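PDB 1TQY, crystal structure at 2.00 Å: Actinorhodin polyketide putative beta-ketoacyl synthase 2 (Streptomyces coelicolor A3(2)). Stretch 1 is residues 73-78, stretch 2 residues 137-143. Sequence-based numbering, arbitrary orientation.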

# COMPACT_ATOMS: atom_id res chain seq x y z
N LEU B 73 -11.62 -12.97 -16.07
CA LEU B 73 -12.92 -12.76 -15.44
C LEU B 73 -13.14 -13.53 -14.14
O LEU B 73 -13.62 -12.96 -13.15
CB LEU B 73 -14.04 -13.11 -16.42
CG LEU B 73 -14.15 -12.22 -17.66
CD1 LEU B 73 -15.19 -12.81 -18.60
CD2 LEU B 73 -14.53 -10.80 -17.26
N PRO B 74 -12.79 -14.83 -14.12
CA PRO B 74 -12.96 -15.67 -12.92
C PRO B 74 -12.15 -15.23 -11.71
O PRO B 74 -12.55 -15.46 -10.57
CB PRO B 74 -12.47 -17.05 -13.39
CG PRO B 74 -12.50 -16.98 -14.88
CD PRO B 74 -12.14 -15.57 -15.20
N GLN B 75 -11.00 -14.60 -11.95
CA GLN B 75 -10.10 -14.20 -10.88
C GLN B 75 -10.06 -12.71 -10.55
O GLN B 75 -9.26 -12.28 -9.71
CB GLN B 75 -8.67 -14.66 -11.21
CG GLN B 75 -8.10 -14.04 -12.50
CD GLN B 75 -6.66 -14.42 -12.75
OE1 GLN B 75 -6.36 -15.53 -13.19
NE2 GLN B 75 -5.75 -13.49 -12.49
N THR B 76 -10.92 -11.92 -11.17
CA THR B 76 -10.91 -10.49 -10.92
C THR B 76 -12.18 -9.93 -10.30
O THR B 76 -13.30 -10.32 -10.63
CB THR B 76 -10.60 -9.72 -12.21
OG1 THR B 76 -11.50 -10.15 -13.24
CG2 THR B 76 -9.17 -9.98 -12.64
N ASP B 77 -11.96 -9.00 -9.37
CA ASP B 77 -13.02 -8.31 -8.66
C ASP B 77 -13.50 -7.18 -9.57
O ASP B 77 -12.79 -6.80 -10.51
CB ASP B 77 -12.44 -7.70 -7.37
CG ASP B 77 -13.47 -6.92 -6.56
OD1 ASP B 77 -14.26 -7.57 -5.85
OD2 ASP B 77 -13.49 -5.66 -6.66
N PRO B 78 -14.69 -6.63 -9.32
CA PRO B 78 -15.15 -5.54 -10.19
C PRO B 78 -14.13 -4.41 -10.26
O PRO B 78 -13.87 -3.86 -11.34
CB PRO B 78 -16.45 -5.10 -9.54
CG PRO B 78 -17.00 -6.38 -9.04
CD PRO B 78 -15.79 -7.10 -8.45
N VAL B 137 -9.77 -20.60 -5.75
CA VAL B 137 -8.33 -20.69 -5.83
C VAL B 137 -7.75 -19.29 -6.12
O VAL B 137 -6.54 -19.10 -6.09
CB VAL B 137 -7.89 -21.69 -6.94
CG1 VAL B 137 -8.25 -23.12 -6.53
CG2 VAL B 137 -8.55 -21.34 -8.27
N TYR B 138 -8.63 -18.32 -6.38
CA TYR B 138 -8.21 -16.94 -6.66
C TYR B 138 -8.33 -16.00 -5.45
O TYR B 138 -7.86 -14.87 -5.49
CB TYR B 138 -9.03 -16.33 -7.81
CG TYR B 138 -9.08 -17.18 -9.03
CD1 TYR B 138 -7.90 -17.60 -9.67
CD2 TYR B 138 -10.30 -17.62 -9.54
CE1 TYR B 138 -7.94 -18.44 -10.77
CE2 TYR B 138 -10.36 -18.47 -10.65
CZ TYR B 138 -9.17 -18.88 -11.25
OH TYR B 138 -9.20 -19.74 -12.33
N GLU B 139 -8.98 -16.47 -4.39
CA GLU B 139 -9.15 -15.64 -3.20
C GLU B 139 -7.81 -15.17 -2.67
O GLU B 139 -7.71 -14.12 -2.03
CB GLU B 139 -9.90 -16.41 -2.11
CG GLU B 139 -9.97 -15.72 -0.75
CD GLU B 139 -10.77 -14.41 -0.74
OE1 GLU B 139 -11.30 -13.97 -1.79
OE2 GLU B 139 -10.88 -13.82 0.35
N SER B 140 -6.77 -15.95 -2.94
CA SER B 140 -5.41 -15.65 -2.49
C SER B 140 -4.82 -14.37 -3.08
O SER B 140 -3.90 -13.80 -2.51
CB SER B 140 -4.48 -16.82 -2.80
OG SER B 140 -4.51 -17.13 -4.18
N PHE B 141 -5.35 -13.92 -4.21
CA PHE B 141 -4.80 -12.70 -4.81
C PHE B 141 -5.83 -11.75 -5.42
O PHE B 141 -5.45 -10.68 -5.91
CB PHE B 141 -3.77 -13.06 -5.88
CG PHE B 141 -4.35 -13.77 -7.07
CD1 PHE B 141 -4.26 -15.15 -7.18
CD2 PHE B 141 -4.99 -13.06 -8.08
CE1 PHE B 141 -4.79 -15.82 -8.28
CE2 PHE B 141 -5.53 -13.72 -9.18
CZ PHE B 141 -5.42 -15.10 -9.28
N ALA B 142 -7.10 -12.11 -5.39
CA ALA B 142 -8.15 -11.25 -5.96
C ALA B 142 -8.56 -10.14 -5.01
O ALA B 142 -9.10 -9.13 -5.44
CB ALA B 142 -9.36 -12.08 -6.32
N TRP B 143 -8.28 -10.32 -3.72
CA TRP B 143 -8.65 -9.34 -2.71
C TRP B 143 -7.56 -8.38 -2.23
O TRP B 143 -7.80 -7.18 -2.15
CB TRP B 143 -9.21 -10.06 -1.48
CG TRP B 143 -9.34 -9.17 -0.27
CD1 TRP B 143 -10.16 -8.08 -0.13
CD2 TRP B 143 -8.60 -9.27 0.95
NE1 TRP B 143 -9.96 -7.50 1.10
CE2 TRP B 143 -9.01 -8.20 1.78
CE3 TRP B 143 -7.62 -10.15 1.43
CZ2 TRP B 143 -8.47 -7.99 3.06
CZ3 TRP B 143 -7.08 -9.95 2.70
CH2 TRP B 143 -7.52 -8.87 3.50
O HOH W 1 -9.42 -8.76 -8.00

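Contact between residues 73-78 and 137-143 of the putative beta-ketoacyl synthase 2 chain of the actinorhodin polyketide is small, burying 276 Å² summed over both sides, and no direct hydrogen bond crosses it. Residues at least 63 positions apart in sequence are held together by van der Waals packing, one CH-pi contact and a single water. The backbones come nearest at Gln75 and Tyr138, whose CA atoms lie 5.4 Å apart, close enough for side chains whose CA-to-CB bonds point toward the other stretch to meet almost at their roots.

Gln75 gives up the most surface, 86 Å², and touches three residues. Its CA-to-CB bond points toward the second stretch and sets CB over one face of the Tyr138 ring, 3.6 Å from the ring centroid and 22° off the normal. This is a CH-pi contact: one weakly polarized C-H of the methylene points at the pi electrons of the ring, and CB of Gln75 comes within 3.4 Å of CG of Tyr138. With chi1 at p and chi2 at t, the side chain extends past the tyrosine to Phe141, where NE2 of Gln75 lies 3.3 Å from CE2 of Phe141. The approach to that ring is oblique, and the amide nitrogen finds its hydrogen bond elsewhere in the structure. The CA-to-CB bond of Phe141 points sideways, but the end of its side chain comes nearer and brings the ring within reach.

Tyr138, covered over 63 Å², also packs against Pro74. CB of Pro74 sits 3.7 Å from CE2 of Tyr138, an apolar contact, while the carbonyl O of Pro74 is 3.3 Å from CD2 of Tyr138. The backbone of Tyr138 serves its own stretch: its carbonyl O accepts from N of Phe141 at 3.0 Å and from N of Ala142 at 2.9 Å, folding a short, weakly bonded helical segment that places Phe141 and Ala142 beside Gln75.

Ala142 contributes 40 Å². Its CA-to-CB bond points toward the first stretch, and CB of Ala142 packs 3.4 Å from the backbone O of Gln75, a contact without a hydrogen bond because the methyl is no conventional donor. Nearby, water 1 supplies the polar link, accepting from N of Asp77 at 2.9 Å and donating to O of Ala142 at 2.6 Å, so that it joins the two backbones. CB of Asp77 remains 4.1 Å from O of Ala142; the aspartate side chain instead caps a backbone N at the start of the helix that follows.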